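Local coordinates for protein LAE5 (PDB 5JD3) that probably hydrolyses ester bonds, as an esterase of the GDSL lipase/acylhydrolase family from a lake metagenome, at residues V107-G112 and D140-R145; D115-F120 and A211-H216; G152-T157 and N227-A232; G188-D193 and A231-L236. All coordinates share one frame; numbering follows the deposited sequence.

Contact 1 of 4, residues V107-G112 and D140-R145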
loop_
_atom_site.group_PDB
_atom_site.type_symbol
_atom_site.label_atom_id
_atom_site.label_comp_id
_atom_site.label_asym_id
_atom_site.label_seq_id
_atom_site.Cartn_x
_atom_site.Cartn_y
_atom_site.Cartn_z
ATOM N N VAL A 107 8.813 5.260 -4.995
ATOM C CA VAL A 107 7.523 5.508 -4.365
ATOM C C VAL A 107 6.661 4.252 -4.384
ATOM O O VAL A 107 6.397 3.685 -5.445
ATOM C CB VAL A 107 6.754 6.652 -5.054
ATOM C CG1 VAL A 107 5.327 6.724 -4.530
ATOM C CG2 VAL A 107 7.468 7.974 -4.843
ATOM N N ALA A 108 6.234 3.818 -3.205
ATOM C CA ALA A 108 5.298 2.711 -3.094
ATOM C C ALA A 108 3.933 3.244 -2.680
ATOM O O ALA A 108 3.820 3.996 -1.713
ATOM C CB ALA A 108 5.798 1.678 -2.099
ATOM N N MET A 109 2.899 2.867 -3.421
ATOM C CA MET A 109 1.557 3.351 -3.130
ATOM C C MET A 109 0.562 2.213 -2.958
ATOM O O MET A 109 0.498 1.292 -3.774
ATOM C CB MET A 109 1.080 4.301 -4.230
ATOM C CG MET A 109 -0.382 4.699 -4.110
ATOM S SD MET A 109 -0.815 6.091 -5.168
ATOM C CE MET A 109 -0.034 5.604 -6.703
ATOM N N MET A 110 -0.208 2.286 -1.880
ATOM C CA MET A 110 -1.274 1.331 -1.630
ATOM C C MET A 110 -2.552 2.070 -1.261
ATOM O O MET A 110 -2.671 2.620 -0.165
ATOM C CB MET A 110 -0.881 0.359 -0.522
ATOM C CG MET A 110 -2.016 -0.534 -0.088
ATOM S SD MET A 110 -1.542 -1.698 1.192
ATOM C CE MET A 110 -3.162 -2.172 1.761
ATOM N N ILE A 111 -3.506 2.086 -2.185
ATOM C CA ILE A 111 -4.736 2.837 -1.989
ATOM C C ILE A 111 -5.895 2.154 -2.713
ATOM O O ILE A 111 -5.697 1.485 -3.729
ATOM C CB ILE A 111 -4.577 4.299 -2.480
ATOM C CG1 ILE A 111 -5.644 5.204 -1.863
ATOM C CG2 ILE A 111 -4.573 4.372 -4.006
ATOM C CD1 ILE A 111 -5.462 5.426 -0.377
ATOM N N GLY A 112 -7.103 2.302 -2.176
ATOM C CA GLY A 112 -8.274 1.706 -2.790
ATOM C C GLY A 112 -9.240 1.073 -1.806
ATOM O O GLY A 112 -10.432 0.959 -2.093
ATOM N N ASP A 140 -4.024 6.810 -12.170
ATOM C CA ASP A 140 -3.207 6.893 -13.375
ATOM C C ASP A 140 -2.498 8.240 -13.460
ATOM O O ASP A 140 -1.355 8.326 -13.910
ATOM C CB ASP A 140 -4.072 6.668 -14.618
ATOM C CG ASP A 140 -3.320 6.921 -15.909
ATOM O OD1 ASP A 140 -2.696 5.972 -16.429
ATOM O OD2 ASP A 140 -3.358 8.065 -16.409
ATOM N N GLU A 141 -3.167 9.306 -13.069
ATOM C CA GLU A 141 -2.587 10.639 -13.077
ATOM C C GLU A 141 -1.477 10.833 -12.062
ATOM O O GLU A 141 -0.489 11.442 -12.348
ATOM C CB GLU A 141 -3.654 11.724 -13.015
ATOM C CG GLU A 141 -3.217 13.117 -12.573
ATOM C CD GLU A 141 -2.305 13.917 -13.540
ATOM O OE1 GLU A 141 -2.107 13.548 -14.734
ATOM O OE2 GLU A 141 -1.759 14.957 -13.111
ATOM N N LEU A 142 -1.660 10.300 -10.869
ATOM C CA LEU A 142 -0.610 10.374 -9.860
ATOM C C LEU A 142 0.643 9.645 -10.329
ATOM O O LEU A 142 1.761 10.137 -10.171
ATOM C CB LEU A 142 -1.089 9.785 -8.532
ATOM C CG LEU A 142 -2.215 10.523 -7.807
ATOM C CD1 LEU A 142 -2.583 9.798 -6.522
ATOM C CD2 LEU A 142 -1.814 11.962 -7.519
ATOM N N VAL A 143 0.444 8.468 -10.910
ATOM C CA VAL A 143 1.546 7.662 -11.417
ATOM C C VAL A 143 2.234 8.346 -12.594
ATOM O O VAL A 143 3.463 8.378 -12.670
ATOM C CB VAL A 143 1.060 6.262 -11.842
ATOM C CG1 VAL A 143 2.112 5.562 -12.681
ATOM C CG2 VAL A 143 0.698 5.431 -10.617
ATOM N N ALA A 144 1.436 8.905 -13.499
ATOM C CA ALA A 144 1.962 9.577 -14.685
ATOM C C ALA A 144 2.877 10.745 -14.324
ATOM O O ALA A 144 3.850 11.020 -15.027
ATOM C CB ALA A 144 0.819 10.059 -15.567
ATOM N N ARG A 145 2.565 11.427 -13.226
ATOM C CA ARG A 145 3.368 12.561 -12.779
ATOM C C ARG A 145 4.585 12.124 -11.968
ATOM O O ARG A 145 5.559 12.867 -11.851
ATOM C CB ARG A 145 2.523 13.524 -11.941
ATOM C CG ARG A 145 1.491 14.318 -12.722
ATOM C CD ARG A 145 1.463 15.768 -12.258
ATOM N NE ARG A 145 1.376 15.881 -10.804
ATOM C CZ ARG A 145 0.252 16.116 -10.136
ATOM N NH1 ARG A 145 -0.891 16.271 -10.790
ATOM N NH2 ARG A 145 0.271 16.203 -8.813
#
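Met109, reaching out from strand 106-110, meets Leu142 and Val143 on helix 132-146 through apolar contacts alone. Its side chain leaves the backbone extended, with CG anti to the backbone N (chi1 172°), then bends at the sulfur (chi3 46°), which swings the terminal methyl onto Val143. Met109 CE and Val143 CG2 lie 4.0 Å apart, the two side chains crossing at a slant. The sulfur serves the other partner: Met109 SD lies 4.3 Å from Leu142 CD1. All three residues are buried, and the one long thioether bridges strand and helix, whose nearest CA atoms, those of Met109 and Val143, stay 9.3 Å apart.

Strand 106-110 is the middle strand of the five-stranded parallel sheet, and helix 132-146 leads on to its neighbour, strand 152-156. The contact thus packs a helix of the crossover between these two strands on one face of the sheet, in the three-layer alpha/beta/alpha sandwich of GDSL hydrolases. Trp95 and Leu91 of helix 88-100 and Leu139 of helix 132-146 also pack on Met109.

Polar interactions lie beside this apolar contact, and none joins the two segments. One helical turn apart, Arg145 NH1 and Glu141 OE2 form a salt bridge of 2.8 Å; OE2 offers its anti lone pair and sits 27° out of the guanidinium plane. Asp140 OD1 accepts from His187 NE2, and Tyr135 OH bonds to the carbonyl of Ile111.

Contact 2 of 4, residues D115-F120 and A211-H216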
loop_
_atom_site.group_PDB
_atom_site.type_symbol
_atom_site.label_atom_id
_atom_site.label_comp_id
_atom_site.label_asym_id
_atom_site.label_seq_id
_atom_site.Cartn_x
_atom_site.Cartn_y
_atom_site.Cartn_z
ATOM N N ASP A 115 -11.670 3.579 -0.636
ATOM C CA ASP A 115 -12.404 3.935 -1.845
ATOM C C ASP A 115 -13.542 2.950 -2.084
ATOM O O ASP A 115 -14.632 3.330 -2.513
ATOM C CB ASP A 115 -11.466 3.963 -3.054
ATOM C CG ASP A 115 -10.262 4.859 -2.836
ATOM O OD1 ASP A 115 -10.132 5.870 -3.558
ATOM O OD2 ASP A 115 -9.449 4.554 -1.939
ATOM N N VAL A 116 -13.278 1.680 -1.792
ATOM C CA VAL A 116 -14.268 0.624 -1.953
ATOM C C VAL A 116 -15.149 0.495 -0.713
ATOM O O VAL A 116 -16.365 0.325 -0.817
ATOM C CB VAL A 116 -13.590 -0.737 -2.237
ATOM C CG1 VAL A 116 -14.613 -1.863 -2.241
ATOM C CG2 VAL A 116 -12.834 -0.689 -3.556
ATOM N N TRP A 117 -14.526 0.594 0.458
ATOM C CA TRP A 117 -15.197 0.323 1.727
ATOM C C TRP A 117 -16.384 1.246 2.001
ATOM O O TRP A 117 -17.406 0.805 2.528
ATOM C CB TRP A 117 -14.196 0.427 2.880
ATOM C CG TRP A 117 -14.538 -0.437 4.053
ATOM C CD1 TRP A 117 -15.682 -1.158 4.235
ATOM C CD2 TRP A 117 -13.722 -0.680 5.205
ATOM N NE1 TRP A 117 -15.631 -1.833 5.430
ATOM C CE2 TRP A 117 -14.439 -1.556 6.045
ATOM C CE3 TRP A 117 -12.459 -0.241 5.609
ATOM C CZ2 TRP A 117 -13.933 -2.000 7.265
ATOM C CZ3 TRP A 117 -11.959 -0.682 6.821
ATOM C CH2 TRP A 117 -12.695 -1.554 7.634
ATOM N N ARG A 118 -16.250 2.520 1.644
ATOM C CA ARG A 118 -17.288 3.506 1.932
ATOM C C ARG A 118 -18.576 3.235 1.161
ATOM O O ARG A 118 -19.658 3.651 1.579
ATOM C CB ARG A 118 -16.785 4.918 1.624
ATOM C CG ARG A 118 -15.610 5.372 2.482
ATOM C CD ARG A 118 -15.982 5.508 3.956
ATOM N NE ARG A 118 -15.861 4.246 4.683
ATOM C CZ ARG A 118 -14.728 3.791 5.208
ATOM N NH1 ARG A 118 -14.712 2.633 5.853
ATOM N NH2 ARG A 118 -13.610 4.493 5.087
ATOM N N GLN A 119 -18.458 2.531 0.042
ATOM C CA GLN A 119 -19.622 2.198 -0.769
ATOM C C GLN A 119 -20.476 1.123 -0.101
ATOM O O GLN A 119 -21.582 0.831 -0.555
ATOM C CB GLN A 119 -19.189 1.731 -2.161
ATOM C CG GLN A 119 -18.295 2.716 -2.897
ATOM C CD GLN A 119 -17.854 2.203 -4.254
ATOM O OE1 GLN A 119 -18.638 1.601 -4.989
ATOM N NE2 GLN A 119 -16.591 2.437 -4.593
ATOM N N PHE A 120 -19.965 0.543 0.983
ATOM C CA PHE A 120 -20.661 -0.555 1.647
ATOM C C PHE A 120 -21.039 -0.267 3.104
ATOM O O PHE A 120 -22.086 -0.721 3.567
ATOM C CB PHE A 120 -19.815 -1.828 1.570
ATOM C CG PHE A 120 -19.659 -2.362 0.173
ATOM C CD1 PHE A 120 -20.650 -3.143 -0.396
ATOM C CD2 PHE A 120 -18.526 -2.078 -0.572
ATOM C CE1 PHE A 120 -20.515 -3.634 -1.682
ATOM C CE2 PHE A 120 -18.384 -2.567 -1.859
ATOM C CZ PHE A 120 -19.381 -3.345 -2.414
ATOM N N ALA A 211 -7.978 -10.763 10.899
ATOM C CA ALA A 211 -8.652 -9.488 11.112
ATOM C C ALA A 211 -10.152 -9.657 11.312
ATOM O O ALA A 211 -10.840 -10.228 10.465
ATOM C CB ALA A 211 -8.383 -8.555 9.943
ATOM N N TRP A 212 -10.653 -9.150 12.435
ATOM C CA TRP A 212 -12.081 -9.185 12.723
ATOM C C TRP A 212 -12.884 -8.445 11.655
ATOM O O TRP A 212 -13.955 -8.896 11.255
ATOM C CB TRP A 212 -12.370 -8.585 14.102
ATOM C CG TRP A 212 -12.202 -9.551 15.240
ATOM C CD1 TRP A 212 -11.708 -10.822 15.173
ATOM C CD2 TRP A 212 -12.539 -9.324 16.615
ATOM N NE1 TRP A 212 -11.713 -11.398 16.422
ATOM C CE2 TRP A 212 -12.217 -10.499 17.324
ATOM C CE3 TRP A 212 -13.079 -8.239 17.315
ATOM C CZ2 TRP A 212 -12.419 -10.620 18.699
ATOM C CZ3 TRP A 212 -13.278 -8.362 18.679
ATOM C CH2 TRP A 212 -12.949 -9.544 19.356
ATOM N N ASP A 213 -12.359 -7.315 11.189
ATOM C CA ASP A 213 -13.054 -6.518 10.182
ATOM C C ASP A 213 -12.559 -6.809 8.767
ATOM O O ASP A 213 -12.918 -6.106 7.822
ATOM C CB ASP A 213 -12.917 -5.019 10.489
ATOM C CG ASP A 213 -11.468 -4.547 10.542
ATOM O OD1 ASP A 213 -10.569 -5.240 10.021
ATOM O OD2 ASP A 213 -11.228 -3.458 11.105
ATOM N N ARG A 214 -11.719 -7.835 8.641
ATOM C CA ARG A 214 -11.194 -8.280 7.350
ATOM C C ARG A 214 -10.416 -7.190 6.610
ATOM O O ARG A 214 -10.248 -7.262 5.394
ATOM C CB ARG A 214 -12.333 -8.796 6.465
ATOM C CG ARG A 214 -13.066 -9.998 7.041
ATOM C CD ARG A 214 -14.206 -10.449 6.140
ATOM N NE ARG A 214 -15.331 -9.519 6.162
ATOM C CZ ARG A 214 -16.460 -9.698 5.482
ATOM N NH1 ARG A 214 -16.614 -10.774 4.721
ATOM N NH2 ARG A 214 -17.435 -8.802 5.562
ATOM N N ILE A 215 -9.944 -6.186 7.345
ATOM C CA ILE A 215 -9.170 -5.100 6.750
ATOM C C ILE A 215 -7.929 -4.772 7.574
ATOM O O ILE A 215 -6.817 -4.766 7.048
ATOM C CB ILE A 215 -10.012 -3.820 6.589
ATOM C CG1 ILE A 215 -11.051 -4.001 5.481
ATOM C CG2 ILE A 215 -9.117 -2.634 6.263
ATOM C CD1 ILE A 215 -10.447 -4.288 4.120
ATOM N N HIS A 216 -8.125 -4.490 8.860
ATOM C CA HIS A 216 -7.014 -4.197 9.764
ATOM C C HIS A 216 -6.553 -5.468 10.472
ATOM O O HIS A 216 -7.189 -5.913 11.428
ATOM C CB HIS A 216 -7.416 -3.140 10.797
ATOM C CG HIS A 216 -7.979 -1.889 10.198
ATOM N ND1 HIS A 216 -9.332 -1.665 10.079
ATOM C CD2 HIS A 216 -7.370 -0.792 9.690
ATOM C CE1 HIS A 216 -9.534 -0.484 9.521
ATOM N NE2 HIS A 216 -8.360 0.066 9.275
#
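Trp117 lays the six-membered part of its indole over Ile215, whose CG1 stands 3.7 Å from the centroid of that ring as a CH-pi contact, 15° off the normal. Over the opposite face lies Arg118 NH1. At the ring's edge Trp117 CZ3 comes within 3.6 Å of His216 CE1, the two ring planes inclined at 41°. Asp213 OD2 approaches the same rim, 4.2 Å from Trp117 CH2. With only an alanine at Trp117, a gap would probably open between helix and loop, leaving Ile215 CG1 without its ring face and the His216 ring without its neighbour at CE1.

Behind this shell, Asp213 organises the loop. Its OD2 accepts a nearly straight bond from His216 ND1 (2.8 Å, 172°), in the imidazole plane, while OD1 takes the backbone N of both Ile215 and His216 from one face of the carboxylate, an Asx turn widened to an Asx motif by the second bond. Ile215 CG2 lies over the imidazole centre. His216 NE2 in turn bonds Ser36 OG, consistent with the Ser-His-Asp triad of GDSL hydrolases, in which Asp and His are three residues apart.

Around the pair, Trp117 touches Met169 of helix 168-187, and Ile215 and His216 rest on Ile37 of helix 36-39.

Contact 3 of 4, residues G152-T157 and N227-A232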
loop_
_atom_site.group_PDB
_atom_site.type_symbol
_atom_site.label_atom_id
_atom_site.label_comp_id
_atom_site.label_asym_id
_atom_site.label_seq_id
_atom_site.Cartn_x
_atom_site.Cartn_y
_atom_site.Cartn_z
ATOM N N GLY A 152 11.927 4.128 -9.639
ATOM C CA GLY A 152 10.944 3.064 -9.705
ATOM C C GLY A 152 9.706 3.377 -8.889
ATOM O O GLY A 152 9.778 4.077 -7.878
ATOM N N MET A 153 8.565 2.858 -9.330
ATOM C CA MET A 153 7.311 3.072 -8.620
ATOM C C MET A 153 6.579 1.755 -8.395
ATOM O O MET A 153 6.360 0.986 -9.330
ATOM C CB MET A 153 6.421 4.049 -9.389
ATOM C CG MET A 153 5.236 4.554 -8.585
ATOM S SD MET A 153 4.581 6.109 -9.214
ATOM C CE MET A 153 3.447 6.548 -7.899
ATOM N N ILE A 154 6.203 1.503 -7.145
ATOM C CA ILE A 154 5.556 0.250 -6.776
ATOM C C ILE A 154 4.090 0.458 -6.413
ATOM O O ILE A 154 3.762 1.295 -5.572
ATOM C CB ILE A 154 6.270 -0.427 -5.587
ATOM C CG1 ILE A 154 7.749 -0.663 -5.906
ATOM C CG2 ILE A 154 5.587 -1.734 -5.229
ATOM C CD1 ILE A 154 8.678 0.381 -5.324
ATOM N N LEU A 155 3.210 -0.307 -7.050
ATOM C CA LEU A 155 1.786 -0.239 -6.749
ATOM C C LEU A 155 1.326 -1.492 -6.014
ATOM O O LEU A 155 1.404 -2.600 -6.544
ATOM C CB LEU A 155 0.971 -0.047 -8.029
ATOM C CG LEU A 155 1.290 1.218 -8.827
ATOM C CD1 LEU A 155 0.320 1.390 -9.987
ATOM C CD2 LEU A 155 1.273 2.438 -7.921
ATOM N N LEU A 156 0.853 -1.309 -4.786
ATOM C CA LEU A 156 0.341 -2.416 -3.988
ATOM C C LEU A 156 -1.180 -2.440 -4.053
ATOM O O LEU A 156 -1.838 -1.463 -3.692
ATOM C CB LEU A 156 0.811 -2.312 -2.534
ATOM C CG LEU A 156 2.306 -2.482 -2.241
ATOM C CD1 LEU A 156 3.082 -1.193 -2.485
ATOM C CD2 LEU A 156 2.519 -2.976 -0.817
ATOM N N THR A 157 -1.732 -3.557 -4.515
ATOM C CA THR A 157 -3.171 -3.674 -4.716
ATOM C C THR A 157 -3.941 -3.552 -3.403
ATOM O O THR A 157 -3.470 -3.995 -2.354
ATOM C CB THR A 157 -3.539 -5.014 -5.402
ATOM O OG1 THR A 157 -4.939 -5.039 -5.702
ATOM C CG2 THR A 157 -3.198 -6.197 -4.510
ATOM N N ASN A 227 5.730 -9.360 3.162
ATOM C CA ASN A 227 6.403 -10.426 2.427
ATOM C C ASN A 227 6.050 -10.431 0.943
ATOM O O ASN A 227 6.856 -10.843 0.110
ATOM C CB ASN A 227 6.075 -11.785 3.045
ATOM C CG ASN A 227 6.806 -12.019 4.352
ATOM O OD1 ASN A 227 7.516 -11.142 4.845
ATOM N ND2 ASN A 227 6.634 -13.205 4.922
ATOM N N ALA A 228 4.845 -9.975 0.616
ATOM C CA ALA A 228 4.442 -9.839 -0.777
ATOM C C ALA A 228 5.271 -8.752 -1.450
ATOM O O ALA A 228 5.708 -8.901 -2.592
ATOM C CB ALA A 228 2.959 -9.523 -0.877
ATOM N N PHE A 229 5.486 -7.661 -0.721
ATOM C CA PHE A 229 6.300 -6.545 -1.187
ATOM C C PHE A 229 7.746 -6.977 -1.407
ATOM O O PHE A 229 8.335 -6.703 -2.454
ATOM C CB PHE A 229 6.233 -5.393 -0.178
ATOM C CG PHE A 229 7.000 -4.165 -0.591
ATOM C CD1 PHE A 229 6.360 -3.120 -1.235
ATOM C CD2 PHE A 229 8.352 -4.044 -0.311
ATOM C CE1 PHE A 229 7.056 -1.985 -1.609
ATOM C CE2 PHE A 229 9.054 -2.914 -0.684
ATOM C CZ PHE A 229 8.406 -1.884 -1.332
ATOM N N LEU A 230 8.311 -7.648 -0.407
ATOM C CA LEU A 230 9.700 -8.093 -0.451
ATOM C C LEU A 230 9.952 -9.078 -1.584
ATOM O O LEU A 230 10.969 -8.996 -2.274
ATOM C CB LEU A 230 10.094 -8.724 0.885
ATOM C CG LEU A 230 10.134 -7.774 2.081
ATOM C CD1 LEU A 230 10.179 -8.550 3.384
ATOM C CD2 LEU A 230 11.324 -6.832 1.973
ATOM N N ALA A 231 9.022 -10.010 -1.769
ATOM C CA ALA A 231 9.136 -11.012 -2.822
ATOM C C ALA A 231 9.101 -10.362 -4.201
ATOM O O ALA A 231 9.867 -10.734 -5.091
ATOM C CB ALA A 231 8.027 -12.045 -2.694
ATOM N N ALA A 232 8.211 -9.389 -4.367
ATOM C CA ALA A 232 8.070 -8.682 -5.636
ATOM C C ALA A 232 9.307 -7.845 -5.943
ATOM O O ALA A 232 9.635 -7.610 -7.106
ATOM C CB ALA A 232 6.828 -7.805 -5.615
#
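The Phe229 ring receives Leu156 CD2 at its edge, near the ring plane, and Ile154 CG2 at an oblique angle. This is sheet-on-helix packing in the alpha/beta/alpha sandwich: helix 219-232 covers one side of the parallel sheet, and strand 152-156 turns Ile154 and Leu156, two residues apart, to that side, while Leu155 between them packs on Met109 on the other. Helix and strand come nearest at Leu156 and Phe229, whose CA atoms are 7.8 Å apart. Phe229 leaves the helix beside the strand rather than straight at it; with CG anti to the backbone N (chi1 -178°) the ring reaches across.

The side chains of Ala228 and Ala232 face the strand but are too short to meet it, so the ring carries this contact from the helix. Were Phe229 cut back to alanine, a gap is likely to open between helix and sheet, with Ile154 and Leu156 deprived of their partner on the helix. Further round, Phe229 also touches Leu63 of helix 59-70 and Phe24.

Phe229 CD1 lies 3.9 Å from Leu156 CD2 and 4.0 Å from Leu156 CD1; Phe229 CE1 is 3.9 Å from Ile154 CG2 and still near Leu156 CD1.

Contact 4 of 4, residues G188-D193 and A231-L236; sequences GCLLVD and AATGCL
Val192 on strand 190-192 and Ala232 at the last turn of helix 219-232 bring their CA atoms to 6.0 Å, a close approach that the single methyl of Ala232 permits.

Val192 sets CG2 against Ala232 CB at 3.7 Å, one methyl on another. Two residues earlier, Leu190 points at the helix end with CG anti to the backbone N (chi1 178°), and its branched tip reaches the turn where the helix stops. Leu190 CD2 packs on the carbonyl, 3.6 Å from Ala232 O, and CD1 is only slightly farther off, so both methyls sit beside the same oxygen. Leu190 CD2 also meets Thr233 CG2 at 3.7 Å, these side chains crossing at about a right angle.

Strand 190-192 is an outermost strand of the parallel sheet within this chain, next to strand 152-156, and helix 219-232 packs over it as a flanking layer of the alpha/beta/alpha sandwich. The helix closes in a Schellman motif: Gly234, with positive phi, is its C-prime residue, Cys235 N bonds to Leu230 O, and Gly234 N makes a weak bond of 3.1 Å to Ala231 O. Thr233, at chi1 60°, keeps its methyl for Leu190 while OG1 bonds back to the carbonyls of Phe229 and Leu230.

At the strand's other end Asp193 is an N-cap: its OD2 accepts from Gly196 N and forms a salt bridge with Arg181 NH1. Tyr23 flanks the apolar patch, touching both Leu190 and Thr233.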
loop_
_atom_site.group_PDB
_atom_site.type_symbol
_atom_site.label_atom_id
_atom_site.label_comp_id
_atom_site.label_asym_id
_atom_site.label_seq_id
_atom_site.Cartn_x
_atom_site.Cartn_y
_atom_site.Cartn_z
ATOM N N GLY A 188 4.621 0.877 -16.574
ATOM C CA GLY A 188 5.750 0.026 -16.243
ATOM C C GLY A 188 6.045 -0.033 -14.756
ATOM O O GLY A 188 7.184 -0.261 -14.349
ATOM N N CYS A 189 5.016 0.173 -13.943
ATOM C CA CYS A 189 5.170 0.107 -12.497
ATOM C C CYS A 189 5.252 -1.335 -12.023
ATOM O O CYS A 189 4.730 -2.243 -12.669
ATOM C CB CYS A 189 4.009 0.814 -11.796
ATOM S SG CYS A 189 3.746 2.511 -12.329
ATOM N N LEU A 190 5.917 -1.541 -10.892
ATOM C CA LEU A 190 5.941 -2.846 -10.252
ATOM C C LEU A 190 4.653 -3.034 -9.462
ATOM O O LEU A 190 4.270 -2.167 -8.677
ATOM C CB LEU A 190 7.160 -2.982 -9.337
ATOM C CG LEU A 190 7.296 -4.284 -8.547
ATOM C CD1 LEU A 190 7.311 -5.482 -9.482
ATOM C CD2 LEU A 190 8.551 -4.256 -7.690
ATOM N N LEU A 191 3.974 -4.155 -9.677
ATOM C CA LEU A 191 2.734 -4.415 -8.959
ATOM C C LEU A 191 2.889 -5.527 -7.934
ATOM O O LEU A 191 3.276 -6.647 -8.265
ATOM C CB LEU A 191 1.604 -4.766 -9.926
ATOM C CG LEU A 191 0.271 -4.972 -9.202
ATOM C CD1 LEU A 191 -0.791 -4.067 -9.788
ATOM C CD2 LEU A 191 -0.176 -6.429 -9.246
ATOM N N VAL A 192 2.575 -5.206 -6.684
ATOM C CA VAL A 192 2.575 -6.195 -5.617
ATOM C C VAL A 192 1.165 -6.734 -5.406
ATOM O O VAL A 192 0.249 -5.986 -5.065
ATOM C CB VAL A 192 3.103 -5.606 -4.298
ATOM C CG1 VAL A 192 3.020 -6.639 -3.189
ATOM C CG2 VAL A 192 4.530 -5.120 -4.473
ATOM N N ASP A 193 0.997 -8.034 -5.620
ATOM C CA ASP A 193 -0.301 -8.671 -5.448
ATOM C C ASP A 193 -0.529 -9.044 -3.986
ATOM O O ASP A 193 -0.340 -10.193 -3.588
ATOM C CB ASP A 193 -0.412 -9.910 -6.339
ATOM C CG ASP A 193 -1.786 -10.549 -6.282
ATOM O OD1 ASP A 193 -1.891 -11.759 -6.573
ATOM O OD2 ASP A 193 -2.761 -9.842 -5.948
ATOM N N ALA A 231 9.022 -10.010 -1.769
ATOM C CA ALA A 231 9.136 -11.012 -2.822
ATOM C C ALA A 231 9.101 -10.362 -4.201
ATOM O O ALA A 231 9.867 -10.734 -5.091
ATOM C CB ALA A 231 8.027 -12.045 -2.694
ATOM N N ALA A 232 8.211 -9.389 -4.367
ATOM C CA ALA A 232 8.070 -8.682 -5.636
ATOM C C ALA A 232 9.307 -7.845 -5.943
ATOM O O ALA A 232 9.635 -7.610 -7.106
ATOM C CB ALA A 232 6.828 -7.805 -5.615
ATOM N N THR A 233 9.989 -7.396 -4.895
ATOM C CA THR A 233 11.199 -6.598 -5.052
ATOM C C THR A 233 12.448 -7.459 -4.879
ATOM O O THR A 233 13.566 -6.947 -4.828
ATOM C CB THR A 233 11.239 -5.428 -4.051
ATOM O OG1 THR A 233 11.198 -5.939 -2.713
ATOM C CG2 THR A 233 10.053 -4.501 -4.272
ATOM N N GLY A 234 12.243 -8.769 -4.779
ATOM C CA GLY A 234 13.335 -9.727 -4.765
ATOM C C GLY A 234 14.284 -9.653 -3.581
ATOM O O GLY A 234 15.489 -9.845 -3.740
ATOM N N CYS A 235 13.745 -9.379 -2.398
ATOM C CA CYS A 235 14.541 -9.386 -1.172
ATOM C C CYS A 235 13.789 -10.040 -0.016
ATOM O O CYS A 235 13.945 -9.649 1.141
ATOM C CB CYS A 235 14.959 -7.965 -0.785
ATOM S SG CYS A 235 13.643 -6.731 -0.856
ATOM N N LEU A 236 12.973 -11.039 -0.338
ATOM C CA LEU A 236 12.240 -11.792 0.673
ATOM C C LEU A 236 13.189 -12.632 1.521
ATOM O O LEU A 236 13.119 -12.619 2.749
ATOM C CB LEU A 236 11.187 -12.687 0.019
ATOM C CG LEU A 236 10.433 -13.637 0.950
ATOM C CD1 LEU A 236 9.606 -12.850 1.956
ATOM C CD2 LEU A 236 9.554 -14.592 0.154
#

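Overall arrangement
Contacts 1, 3 and 4 share one parallel sheet. Contacts 1 and 3 use neighbouring strands and lie on opposite faces: Val107 O and Ile154 N, 2.8 Å apart, probably bond across the strands, and Met109 CE packs 3.6 Å from Leu155 CD2. Contacts 3 and 4, with centres about 4 Å apart, share Ala231 and Ala232 of helix 219-232. Contact 4 also touches contact 1, where Cys189 SG lies 3.5 Å from Val143 CG1. Contact 2 stands apart, its centre about 20 Å from that of contact 1 and about 24 Å from that of contact 4, and holds the probable catalytic His216 and Asp213. A bound PEG lies about 12 Å from the His216 side chain.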